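Local coordinates for protein alanine dehydrogenase/pyridine nucleotide transhydrogenase (Mycobacterium smegmatis str. MC2 155, PDB 3P2Y) that probably transfers hydride between NADH and NADP as the alpha 1 subunit of a proton-pumping transhydrogenase, at residues 35-40 / 90-95; 111-116 / 133-138; 128-133 / 371-376; 140-145 / 365-370; 272-277 / 300-305. One frame throughout, in Å; residues are numbered along the deposited sequence.

Contact 1 of 5, residues 35-40 / 90-95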
# COMPACT_ATOMS: atom_id res chain seq x y z
N GLU A 35 -3.06 5.05 17.85
CA GLU A 35 -2.04 4.06 18.23
C GLU A 35 -2.68 2.67 18.18
O GLU A 35 -3.80 2.49 18.69
CB GLU A 35 -1.50 4.31 19.64
CG GLU A 35 -0.37 3.32 20.02
CD GLU A 35 0.78 3.37 19.00
OE1 GLU A 35 1.52 4.38 19.00
OE2 GLU A 35 0.95 2.45 18.18
N ARG A 36 -1.98 1.71 17.58
CA ARG A 36 -2.45 0.32 17.55
C ARG A 36 -1.45 -0.67 18.16
O ARG A 36 -1.79 -1.84 18.31
CB ARG A 36 -2.75 -0.13 16.11
CG ARG A 36 -3.91 0.66 15.49
CD ARG A 36 -4.09 0.30 14.00
NE ARG A 36 -4.39 -1.13 13.82
CZ ARG A 36 -4.26 -1.81 12.67
NH1 ARG A 36 -3.82 -1.21 11.57
NH2 ARG A 36 -4.57 -3.10 12.65
N ARG A 37 -0.24 -0.22 18.50
CA ARG A 37 0.75 -1.11 19.08
C ARG A 37 0.39 -1.38 20.55
O ARG A 37 -0.41 -0.64 21.17
CB ARG A 37 2.17 -0.52 18.99
CG ARG A 37 2.68 -0.40 17.52
CD ARG A 37 3.97 0.42 17.44
NE ARG A 37 3.70 1.81 17.80
CZ ARG A 37 4.64 2.73 17.96
NH1 ARG A 37 5.93 2.41 17.81
NH2 ARG A 37 4.29 3.98 18.31
N VAL A 38 1.01 -2.43 21.06
CA VAL A 38 0.91 -2.85 22.48
C VAL A 38 2.31 -3.29 22.91
O VAL A 38 3.05 -3.85 22.12
CB VAL A 38 -0.14 -4.03 22.61
CG1 VAL A 38 0.27 -5.25 21.77
CG2 VAL A 38 -0.33 -4.42 24.10
N ALA A 39 2.70 -3.01 24.16
CA ALA A 39 4.13 -3.16 24.52
C ALA A 39 4.60 -4.62 24.56
O ALA A 39 5.75 -4.87 24.27
CB ALA A 39 4.46 -2.47 25.85
N LEU A 40 3.72 -5.54 24.94
CA LEU A 40 4.04 -6.97 24.83
C LEU A 40 2.98 -7.67 24.01
O LEU A 40 1.79 -7.37 24.15
CB LEU A 40 4.12 -7.63 26.22
CG LEU A 40 5.14 -7.10 27.23
CD1 LEU A 40 5.05 -7.96 28.50
CD2 LEU A 40 6.59 -7.13 26.63
N LYS A 90 5.17 -0.03 28.47
CA LYS A 90 4.17 0.54 27.54
C LYS A 90 4.90 1.08 26.33
O LYS A 90 6.12 1.05 26.30
CB LYS A 90 3.32 1.62 28.25
CG LYS A 90 4.00 3.01 28.42
CD LYS A 90 3.08 3.99 29.25
CE LYS A 90 1.65 4.13 28.65
NZ LYS A 90 1.60 4.38 27.13
N VAL A 91 4.15 1.59 25.35
CA VAL A 91 4.75 2.12 24.14
C VAL A 91 4.96 3.64 24.27
O VAL A 91 6.10 4.09 24.38
CB VAL A 91 3.88 1.81 22.88
CG1 VAL A 91 4.60 2.32 21.56
CG2 VAL A 91 3.61 0.31 22.78
N ASN A 92 3.88 4.42 24.21
CA ASN A 92 4.00 5.89 24.21
C ASN A 92 4.17 6.49 25.61
O ASN A 92 3.86 5.84 26.60
CB ASN A 92 2.77 6.52 23.54
CG ASN A 92 2.66 6.13 22.08
OD1 ASN A 92 1.59 5.70 21.60
ND2 ASN A 92 3.74 6.29 21.38
N PRO A 93 4.70 7.74 25.68
CA PRO A 93 4.86 8.37 27.01
C PRO A 93 3.54 8.36 27.76
O PRO A 93 2.48 8.56 27.14
CB PRO A 93 5.27 9.80 26.67
CG PRO A 93 6.09 9.65 25.37
CD PRO A 93 5.32 8.53 24.59
N PRO A 94 3.58 8.17 29.09
CA PRO A 94 2.37 8.18 29.88
C PRO A 94 1.79 9.58 30.01
O PRO A 94 2.54 10.57 30.01
CB PRO A 94 2.85 7.69 31.27
CG PRO A 94 4.27 8.19 31.35
CD PRO A 94 4.80 8.00 29.92
N THR A 95 0.46 9.66 30.08
CA THR A 95 -0.23 10.92 30.37
C THR A 95 -0.15 11.19 31.87
O THR A 95 0.22 10.31 32.67
CB THR A 95 -1.71 10.84 30.01
OG1 THR A 95 -2.33 9.88 30.86
CG2 THR A 95 -1.93 10.43 28.53
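Val91 wedges between Arg37 and Ala39 where two loops meet beyond the parallel sheet of the Rossmann-like N-terminal domain; segment 35-40 follows strand 24-27 and segment 90-95 follows the adjacent strand 87-89. The tight part is built round the Val91 methyls and Ala39 CB. Ala39 CB presses on Lys90 CA at 3.5 Å, closer than carbon pairs usually sit, and Val91 CG2 rests 3.7 Å from Ala39 N. With CG1 anti to its backbone N (chi1 -177°), Val91 sends that methyl over the centre of one face of the Arg37 guanidinium, 3.6 Å from Arg37 CZ, while CG2 covers the backbone of Val38 and Ala39. The guanidinium is held for this by Glu35, which it grips side-on: Arg37 NE reaches Glu35 OE2 at 2.8 Å in an almost straight bond (175°), and Arg37 NH2 takes Glu35 OE1. Arg37 N bonds to the same OE2, which therefore ties the arginine's backbone N to its NE. Arg37 NH1 goes on to Gln152, and helix 336-354 packs beside the arginine. The looser side lies at Glu35 and Asn92, both partly exposed, whose side chains approach from opposite directions; Glu35 OE1 is also bonded to Asn330 ND2. Beyond them, Lys90 turns away from segment 35-40, is salt-bridged to Glu30, and folds back on its own loop, Lys90 NZ bonded to Asn92 O at 2.7 Å.

Contact 2 of 5, residues 111-116 / 133-138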
# COMPACT_ATOMS: atom_id res chain seq x y z
N PHE A 111 8.76 4.41 25.54
CA PHE A 111 9.25 5.64 24.93
C PHE A 111 8.81 6.75 25.86
O PHE A 111 7.62 6.87 26.14
CB PHE A 111 8.67 5.90 23.54
CG PHE A 111 9.21 4.98 22.47
CD1 PHE A 111 10.56 4.96 22.16
CD2 PHE A 111 8.35 4.16 21.75
CE1 PHE A 111 11.06 4.13 21.14
CE2 PHE A 111 8.82 3.32 20.75
CZ PHE A 111 10.20 3.29 20.44
N LEU A 112 9.76 7.51 26.39
CA LEU A 112 9.45 8.56 27.36
C LEU A 112 9.81 9.96 26.91
O LEU A 112 9.82 10.88 27.73
CB LEU A 112 10.11 8.27 28.74
CG LEU A 112 9.73 6.93 29.37
CD1 LEU A 112 10.53 6.64 30.67
CD2 LEU A 112 8.24 6.86 29.65
N ALA A 113 10.13 10.14 25.62
CA ALA A 113 10.36 11.46 25.03
C ALA A 113 11.32 12.36 25.84
O ALA A 113 10.97 13.50 26.17
CB ALA A 113 9.01 12.18 24.79
N PRO A 114 12.52 11.84 26.18
CA PRO A 114 13.40 12.60 27.09
C PRO A 114 13.77 13.99 26.54
O PRO A 114 13.92 14.93 27.31
CB PRO A 114 14.64 11.69 27.23
CG PRO A 114 14.60 10.79 26.04
CD PRO A 114 13.13 10.56 25.79
N ARG A 115 13.87 14.14 25.23
CA ARG A 115 14.18 15.45 24.64
C ARG A 115 12.99 16.41 24.63
O ARG A 115 13.13 17.58 24.99
CB ARG A 115 14.72 15.28 23.23
CG ARG A 115 15.77 14.20 23.08
CD ARG A 115 17.14 14.76 23.24
NE ARG A 115 18.16 13.81 22.78
CZ ARG A 115 19.34 14.17 22.30
NH1 ARG A 115 19.67 15.45 22.19
NH2 ARG A 115 20.21 13.24 21.93
N THR A 116 11.84 15.91 24.23
CA THR A 116 10.72 16.78 23.89
C THR A 116 9.73 16.93 25.06
O THR A 116 8.88 17.83 25.06
CB THR A 116 10.00 16.25 22.65
OG1 THR A 116 9.51 14.93 22.90
CG2 THR A 116 10.95 16.21 21.43
N ALA A 133 13.83 5.27 29.53
CA ALA A 133 13.38 5.72 28.19
C ALA A 133 14.04 4.86 27.10
O ALA A 133 15.28 4.79 27.00
CB ALA A 133 13.77 7.20 27.97
N MET A 134 13.22 4.23 26.28
CA MET A 134 13.77 3.38 25.23
C MET A 134 14.58 4.21 24.22
O MET A 134 15.52 3.70 23.62
CB MET A 134 12.66 2.57 24.55
CG MET A 134 11.98 1.51 25.49
SD MET A 134 13.16 0.29 26.17
CE MET A 134 13.58 -0.63 24.66
N GLU A 135 14.24 5.49 24.06
CA GLU A 135 15.01 6.36 23.16
C GLU A 135 16.44 6.57 23.65
O GLU A 135 17.32 6.96 22.86
CB GLU A 135 14.35 7.76 23.03
CG GLU A 135 12.90 7.78 22.56
CD GLU A 135 11.89 7.87 23.73
OE1 GLU A 135 12.15 7.28 24.80
OE2 GLU A 135 10.83 8.49 23.54
N SER A 136 16.67 6.34 24.95
CA SER A 136 17.96 6.62 25.60
C SER A 136 18.83 5.38 25.77
O SER A 136 19.91 5.47 26.39
CB SER A 136 17.75 7.34 26.95
OG SER A 136 17.15 8.63 26.73
N ILE A 137 18.39 4.25 25.22
CA ILE A 137 19.23 3.04 25.16
C ILE A 137 20.48 3.42 24.35
O ILE A 137 20.37 3.91 23.24
CB ILE A 137 18.48 1.85 24.47
CG1 ILE A 137 17.24 1.42 25.28
CG2 ILE A 137 19.43 0.64 24.26
CD1 ILE A 137 17.58 0.73 26.58
N PRO A 138 21.66 3.23 24.94
CA PRO A 138 22.85 3.69 24.21
C PRO A 138 23.15 2.81 23.01
O PRO A 138 22.80 1.62 23.01
CB PRO A 138 23.97 3.63 25.27
CG PRO A 138 23.49 2.72 26.33
CD PRO A 138 21.97 2.76 26.30
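Segments 111-116 and 133-138 continue the neighbouring parallel strands 107-110 and 130-133 of the Rossmann-like N-terminal domain, with Phe111 CA 5.1 Å from Met134 CA before the second chain coils into a 3-10 turn at 134-136. That turn presents Glu135 to two successive amides of the first loop. Leu112 N binds Glu135 OE1 at 2.9 Å on its syn lone pair, whereas Ala113 N meets Glu135 OE2 at 2.7 Å from above the carboxylate plane. Each carboxylate oxygen thus takes one N-H, which would hold the group against rotation; the bend at chi2 (97°) swings it across to the loop. The same carboxylate lies at the edge of the Phe111 ring, the two planes 72° apart, and the ring also touches Met134 CB. From there the Met134 chain bends away toward helix 336-354, whose Tyr343 also meets the Phe111 ring. Apolar contacts fill in beside the bonds: Leu112 CB packs on Ala133 CB at 3.9 Å, and the Pro114 ring leans over both Ala133 and the carboxylate. At the partly exposed margin, Pro114 CG comes within 3.4 Å of Ser136 OG.

Contact 3 of 5, residues 128-133 / 371-376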
# COMPACT_ATOMS: atom_id res chain seq x y z
N ASP A 128 8.05 8.74 42.59
CA ASP A 128 8.93 7.67 43.07
C ASP A 128 8.95 6.45 42.11
O ASP A 128 8.99 5.30 42.56
CB ASP A 128 8.56 7.22 44.49
CG ASP A 128 9.69 6.49 45.20
OD1 ASP A 128 10.87 6.60 44.76
OD2 ASP A 128 9.41 5.81 46.22
N VAL A 129 8.90 6.75 40.81
CA VAL A 129 8.98 5.71 39.79
C VAL A 129 10.36 5.80 39.17
O VAL A 129 10.85 6.91 38.90
CB VAL A 129 7.88 5.94 38.70
CG1 VAL A 129 8.05 4.96 37.53
CG2 VAL A 129 6.48 5.79 39.33
N THR A 130 11.00 4.64 38.98
CA THR A 130 12.30 4.57 38.32
C THR A 130 11.98 4.25 36.88
O THR A 130 11.44 3.18 36.61
CB THR A 130 13.17 3.44 38.93
OG1 THR A 130 13.42 3.77 40.32
CG2 THR A 130 14.48 3.32 38.21
N ALA A 131 12.33 5.16 35.97
CA ALA A 131 11.80 5.09 34.59
C ALA A 131 12.92 5.04 33.58
O ALA A 131 13.89 5.79 33.68
CB ALA A 131 10.92 6.30 34.31
N PHE A 132 12.75 4.18 32.57
CA PHE A 132 13.79 3.97 31.56
C PHE A 132 13.20 4.32 30.22
O PHE A 132 12.19 3.76 29.85
CB PHE A 132 14.26 2.51 31.57
CG PHE A 132 14.88 2.10 32.89
CD1 PHE A 132 16.25 2.25 33.09
CD2 PHE A 132 14.09 1.61 33.94
CE1 PHE A 132 16.84 1.88 34.32
CE2 PHE A 132 14.66 1.27 35.18
CZ PHE A 132 16.05 1.40 35.35
N ALA A 133 13.83 5.27 29.53
CA ALA A 133 13.38 5.72 28.19
C ALA A 133 14.04 4.86 27.10
O ALA A 133 15.28 4.79 27.00
CB ALA A 133 13.77 7.20 27.97
N ALA A 371 22.41 4.95 31.49
CA ALA A 371 22.15 5.87 30.36
C ALA A 371 20.67 6.00 30.04
O ALA A 371 20.21 7.08 29.66
CB ALA A 371 22.92 5.44 29.11
N SER A 372 19.92 4.90 30.17
CA SER A 372 18.49 4.94 29.82
C SER A 372 17.56 5.43 30.94
O SER A 372 16.41 5.78 30.67
CB SER A 372 18.00 3.60 29.28
OG SER A 372 18.07 2.57 30.26
N CYS A 373 18.04 5.44 32.18
CA CYS A 373 17.19 5.85 33.31
C CYS A 373 17.09 7.36 33.31
O CYS A 373 18.13 8.04 33.37
CB CYS A 373 17.79 5.37 34.63
SG CYS A 373 16.75 5.78 36.04
N ILE A 374 15.88 7.89 33.26
CA ILE A 374 15.70 9.34 33.19
C ILE A 374 15.39 9.97 34.54
O ILE A 374 15.28 11.19 34.65
CB ILE A 374 14.62 9.75 32.15
CG1 ILE A 374 13.22 9.22 32.53
CG2 ILE A 374 15.08 9.30 30.75
CD1 ILE A 374 12.06 9.82 31.67
N THR A 375 15.26 9.14 35.56
CA THR A 375 14.77 9.64 36.87
C THR A 375 15.89 9.71 37.90
O THR A 375 15.66 10.15 39.03
CB THR A 375 13.66 8.74 37.44
OG1 THR A 375 14.05 7.37 37.30
CG2 THR A 375 12.35 8.96 36.69
N ARG A 376 17.08 9.23 37.53
CA ARG A 376 18.19 9.15 38.48
C ARG A 376 18.88 10.52 38.57
O ARG A 376 19.20 11.13 37.54
CB ARG A 376 19.17 8.04 38.07
CG ARG A 376 20.24 7.69 39.11
CD ARG A 376 21.16 6.57 38.62
NE ARG A 376 22.38 6.46 39.43
CZ ARG A 376 22.45 5.87 40.62
NH1 ARG A 376 21.37 5.31 41.16
NH2 ARG A 376 23.61 5.82 41.27
O HOH W 1 15.07 6.65 39.73
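Phe132 and Cys373 face each other in a single beta bridge, their CA atoms 4.3 Å apart, where the C-terminal tail runs roughly antiparallel to strand 130-133. Two backbone bonds flank the bridge: Ile374 N gives to Ala131 O and Ala133 N to Ser372 O, both at 2.9 Å. A third comes from a side chain, Ala131 N reaching Thr375 OG1 at 3.1 Å with an angle of 164°. That hydroxyl stands between the backbone N and carbonyl carbon of its own residue (chi1 46°), turned to the strand, while Thr375 CG2 packs on Ala131 CB. Water 1 lies 2.7 Å from Thr375 OG1 and weakly joins Thr130 OG1. Above the Phe132 ring, Cys373 SG sits 4.7 Å from the centroid, a rather distant sulfur-aromatic contact; Ser372 OG lies at the ring edge and is bonded to Ile368 O in the preceding helical turn. Ile374 CG2 meets Ala133 CB at 3.7 Å. Farther out, Leu350 and Leu354 of helix 336-354 pack against Phe132, and Leu124 of helix 118-126 against Ala131 and Thr375. The tail thus pairs briefly with the sheet's outermost strand within this chain, and its backbone and threonine hydroxyl satisfy Ala131 and Ala133 polar groups on the edge it buries.

Contact 4 of 5, residues 140-145 / 365-370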
# COMPACT_ATOMS: atom_id res chain seq x y z
N ILE A 140 25.36 0.89 21.72
CA ILE A 140 26.52 0.05 22.03
C ILE A 140 26.18 -1.41 21.72
O ILE A 140 24.99 -1.80 21.65
CB ILE A 140 26.99 0.21 23.50
CG1 ILE A 140 25.93 -0.32 24.49
CG2 ILE A 140 27.41 1.68 23.80
CD1 ILE A 140 26.39 -0.31 25.95
N SER A 141 27.23 -2.23 21.54
CA SER A 141 27.09 -3.64 21.14
C SER A 141 26.12 -4.42 22.02
O SER A 141 25.23 -5.14 21.53
CB SER A 141 28.48 -4.31 21.15
OG SER A 141 28.44 -5.58 20.50
N ARG A 142 26.30 -4.29 23.33
CA ARG A 142 25.51 -5.03 24.33
C ARG A 142 24.01 -4.67 24.25
O ARG A 142 23.16 -5.41 24.77
CB ARG A 142 25.99 -4.74 25.76
CG ARG A 142 27.32 -5.38 26.18
CD ARG A 142 27.60 -5.13 27.67
NE ARG A 142 26.50 -5.56 28.53
CZ ARG A 142 25.79 -4.76 29.34
NH1 ARG A 142 26.06 -3.46 29.44
NH2 ARG A 142 24.82 -5.26 30.08
N ALA A 143 23.71 -3.53 23.64
CA ALA A 143 22.31 -3.03 23.60
C ALA A 143 21.67 -3.24 22.23
O ALA A 143 20.55 -2.76 21.96
CB ALA A 143 22.27 -1.55 23.98
N GLN A 144 22.34 -3.99 21.35
CA GLN A 144 21.80 -4.21 19.99
C GLN A 144 20.38 -4.77 19.97
O GLN A 144 19.54 -4.34 19.16
CB GLN A 144 22.69 -5.16 19.20
CG GLN A 144 23.92 -4.53 18.68
CD GLN A 144 24.59 -5.42 17.66
OE1 GLN A 144 25.05 -6.52 17.99
NE2 GLN A 144 24.61 -4.97 16.42
N THR A 145 20.09 -5.69 20.88
CA THR A 145 18.77 -6.32 20.93
C THR A 145 17.69 -5.43 21.58
O THR A 145 16.50 -5.79 21.57
CB THR A 145 18.81 -7.66 21.73
OG1 THR A 145 19.23 -7.40 23.06
CG2 THR A 145 19.76 -8.66 21.08
N THR A 365 25.64 0.53 37.68
CA THR A 365 27.01 0.50 37.17
C THR A 365 27.02 -0.05 35.76
O THR A 365 28.02 0.02 35.06
CB THR A 365 27.96 -0.32 38.07
OG1 THR A 365 27.65 -1.72 37.98
CG2 THR A 365 27.86 0.15 39.50
N ASP A 366 25.88 -0.59 35.36
CA ASP A 366 25.71 -1.04 33.98
C ASP A 366 25.33 0.18 33.15
O ASP A 366 24.30 0.81 33.39
CB ASP A 366 24.64 -2.12 33.93
CG ASP A 366 24.40 -2.66 32.51
OD1 ASP A 366 24.46 -1.86 31.55
OD2 ASP A 366 24.13 -3.88 32.39
N GLU A 367 26.18 0.48 32.16
CA GLU A 367 26.06 1.64 31.28
C GLU A 367 24.68 1.80 30.61
O GLU A 367 24.19 2.90 30.38
CB GLU A 367 27.16 1.54 30.21
CG GLU A 367 27.21 0.16 29.49
CD GLU A 367 28.20 -0.85 30.07
OE1 GLU A 367 28.58 -1.77 29.30
OE2 GLU A 367 28.60 -0.76 31.27
N ILE A 368 24.06 0.67 30.28
CA ILE A 368 22.76 0.69 29.59
C ILE A 368 21.68 1.17 30.56
O ILE A 368 20.82 1.99 30.19
CB ILE A 368 22.38 -0.73 29.03
CG1 ILE A 368 23.35 -1.14 27.91
CG2 ILE A 368 20.91 -0.75 28.55
CD1 ILE A 368 23.19 -2.57 27.41
N VAL A 369 21.73 0.64 31.77
CA VAL A 369 20.80 0.97 32.83
C VAL A 369 20.96 2.45 33.24
O VAL A 369 19.98 3.19 33.33
CB VAL A 369 21.02 0.01 34.05
CG1 VAL A 369 20.13 0.42 35.25
CG2 VAL A 369 20.78 -1.47 33.62
N ALA A 370 22.20 2.88 33.47
CA ALA A 370 22.46 4.27 33.84
C ALA A 370 22.08 5.27 32.74
O ALA A 370 21.47 6.31 33.03
CB ALA A 370 23.93 4.44 34.24
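Arg142 grips Asp366 end-on, Arg142 NH2 binding Asp366 OD2 at 2.8 Å and Arg142 NH1 binding Asp366 OD1 at 3.1 Å, the latter nearly straight (172°). The two side chains approach from opposite directions, with guanidinium and carboxylate planes 53° apart. In the conformer given, one of two, Glu367 OE1 also lies 3.0 Å from Arg142 NH1, a weak and doubtful addition to the salt bridge. Asp366 OD1 also accepts from Ile368 N at 2.9 Å, which caps the helix, so one oxygen serves both the arginine and the helix start. The helix N-terminus, with its partial positive charge, and the guanidinium would probably both favour a charged aspartate. Below this polar layer, Ile368 CD1 lies over one face of the guanidinium, offset toward its rim, and meets Ala143 CB at 3.7 Å. Ile140 CD1 adds to the apolar patch, 3.7 Å from Ile368 CG1. Arg142 and Glu367 lie on the solvent side, whereas Leu353 of helix 336-354 touches Arg142, Asp366 and Ile368. A calcium ion is bound about 9 Å from the Asp366 side chain, at a site that includes Asp352 and Leu355. The whole is a helix N-cap, with Asp366 as the capping residue, tied by the Arg142-Asp366 salt bridge to the 3-10 turn that begins at 141.

Contact 5 of 5, residues 272-277 / 300-305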
# COMPACT_ATOMS: atom_id res chain seq x y z
N THR A 272 13.60 10.95 5.42
CA THR A 272 13.57 10.30 6.75
C THR A 272 14.41 11.03 7.78
O THR A 272 14.49 10.59 8.93
CB THR A 272 14.09 8.82 6.72
OG1 THR A 272 15.53 8.81 6.62
CG2 THR A 272 13.49 7.99 5.56
N ALA A 273 15.08 12.11 7.38
CA ALA A 273 16.12 12.71 8.24
C ALA A 273 15.52 13.42 9.46
O ALA A 273 14.58 14.22 9.35
CB ALA A 273 16.97 13.65 7.46
N LEU A 274 16.11 13.11 10.62
CA LEU A 274 15.68 13.70 11.89
C LEU A 274 16.87 14.28 12.62
O LEU A 274 18.02 13.86 12.38
CB LEU A 274 15.04 12.65 12.80
CG LEU A 274 13.89 11.84 12.20
CD1 LEU A 274 13.58 10.61 13.04
CD2 LEU A 274 12.66 12.71 12.00
N VAL A 275 16.59 15.24 13.49
CA VAL A 275 17.55 15.71 14.49
C VAL A 275 16.82 15.61 15.83
O VAL A 275 15.83 16.30 16.03
CB VAL A 275 18.03 17.16 14.22
CG1 VAL A 275 19.04 17.59 15.29
CG2 VAL A 275 18.66 17.28 12.84
N PRO A 276 17.29 14.73 16.73
CA PRO A 276 16.59 14.53 18.01
C PRO A 276 16.39 15.87 18.74
O PRO A 276 17.34 16.63 18.86
CB PRO A 276 17.53 13.61 18.79
CG PRO A 276 18.31 12.89 17.71
CD PRO A 276 18.51 13.91 16.63
N GLY A 277 15.17 16.18 19.12
CA GLY A 277 14.84 17.41 19.80
C GLY A 277 14.90 18.71 19.05
O GLY A 277 14.89 19.73 19.64
N ASP A 300 7.09 11.99 3.28
CA ASP A 300 7.90 12.71 4.27
C ASP A 300 7.61 12.09 5.63
O ASP A 300 6.48 12.17 6.14
CB ASP A 300 7.48 14.20 4.20
CG ASP A 300 8.31 15.13 5.09
OD1 ASP A 300 9.04 14.68 6.00
OD2 ASP A 300 8.15 16.36 4.91
N LEU A 301 8.61 11.43 6.22
CA LEU A 301 8.42 10.77 7.51
C LEU A 301 8.66 11.68 8.70
O LEU A 301 8.48 11.26 9.84
CB LEU A 301 9.33 9.54 7.67
CG LEU A 301 9.20 8.45 6.60
CD1 LEU A 301 9.92 7.17 7.06
CD2 LEU A 301 7.74 8.17 6.31
N ALA A 302 9.04 12.92 8.44
CA ALA A 302 9.48 13.84 9.51
C ALA A 302 8.42 14.88 9.93
O ALA A 302 8.75 15.91 10.53
CB ALA A 302 10.80 14.53 9.09
N GLY A 303 7.14 14.59 9.63
CA GLY A 303 6.05 15.56 9.82
C GLY A 303 5.90 16.04 11.26
O GLY A 303 5.59 17.21 11.49
N GLU A 304 6.16 15.16 12.22
CA GLU A 304 6.00 15.52 13.64
C GLU A 304 6.96 16.65 14.04
O GLU A 304 6.66 17.42 14.97
CB GLU A 304 6.26 14.30 14.52
CG GLU A 304 5.68 14.40 15.92
CD GLU A 304 4.18 14.13 15.91
OE1 GLU A 304 3.80 12.93 15.79
OE2 GLU A 304 3.39 15.10 15.99
N THR A 305 8.10 16.74 13.35
CA THR A 305 9.05 17.82 13.65
C THR A 305 9.17 18.85 12.55
O THR A 305 10.20 19.52 12.42
CB THR A 305 10.44 17.27 14.05
OG1 THR A 305 10.95 16.38 13.05
CG2 THR A 305 10.35 16.57 15.42
O HOH W 2 13.71 16.18 13.91
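Thr272 lies side by side with Leu301, the two side chains pointing the same way and touching through Thr272 CG2 and Leu301 CD1 at 4.0 Å. They stand at the ends of strands 268-271 and 297-300, adjacent parallel strands in the Rossmann-type sheet of the C-terminal domain, where the chain leaves each strand as a loop. The Thr272 hydroxyl is bonded to Gly191 O, and the CG2 methyl meets the leucine. That glycine belongs to a GxGxxG pattern, consistent with a dinucleotide-binding fold of this kind. One residue along, Ala302 CB lies between the loops, 3.8 Å from Ala273 O and 3.9 Å from Leu274 CD2. Leu274 places CG anti to its carbonyl carbon (chi1 -53°), which carries CD2 across to the second loop; the same methyl grazes Thr305 OG1, the two side chains crossing at about a right angle. Ala302 is itself positioned by an Asx turn, Asp300 OD1 accepting from Ala302 N at 3.0 Å. This aspartate carries further bonds from Asn308, Cys309 and Thr312, which tie the carboxylate to the loop behind the contact. Ala273 O is in turn held by Asn308 ND2, a residue of that same loop. Direct contact is sparse, mostly between methyl groups, and lies near the surface. A polar link between the segments also runs through water 2, which accepts from Val275 N at 3.1 Å and lies 2.9 Å from Thr305 OG1.

Contacts 1 and 3 are largely buried, contacts 2 and 4 partly so, and contact 5 is near the surface. Contacts 1 and 2 join loops after neighbouring strands of the N-terminal sheet and meet through Val91 O and Phe111 N. Contacts 2 and 3 share Ala133, while contacts 3 and 4 both use helix 367-372 and its end to fasten the C-terminal tail to the N-terminal domain. Their chemistry differs: an internal salt bridge with a methyl over it in contact 1, carboxylate-to-amide bonds in contact 2, backbone pairing in contact 3, a partly exposed salt bridge at a helix N-cap in contact 4. Contact 5 relies on methyl groups and a water; Arg115 of contact 2 packs on its Pro276 and Gly277.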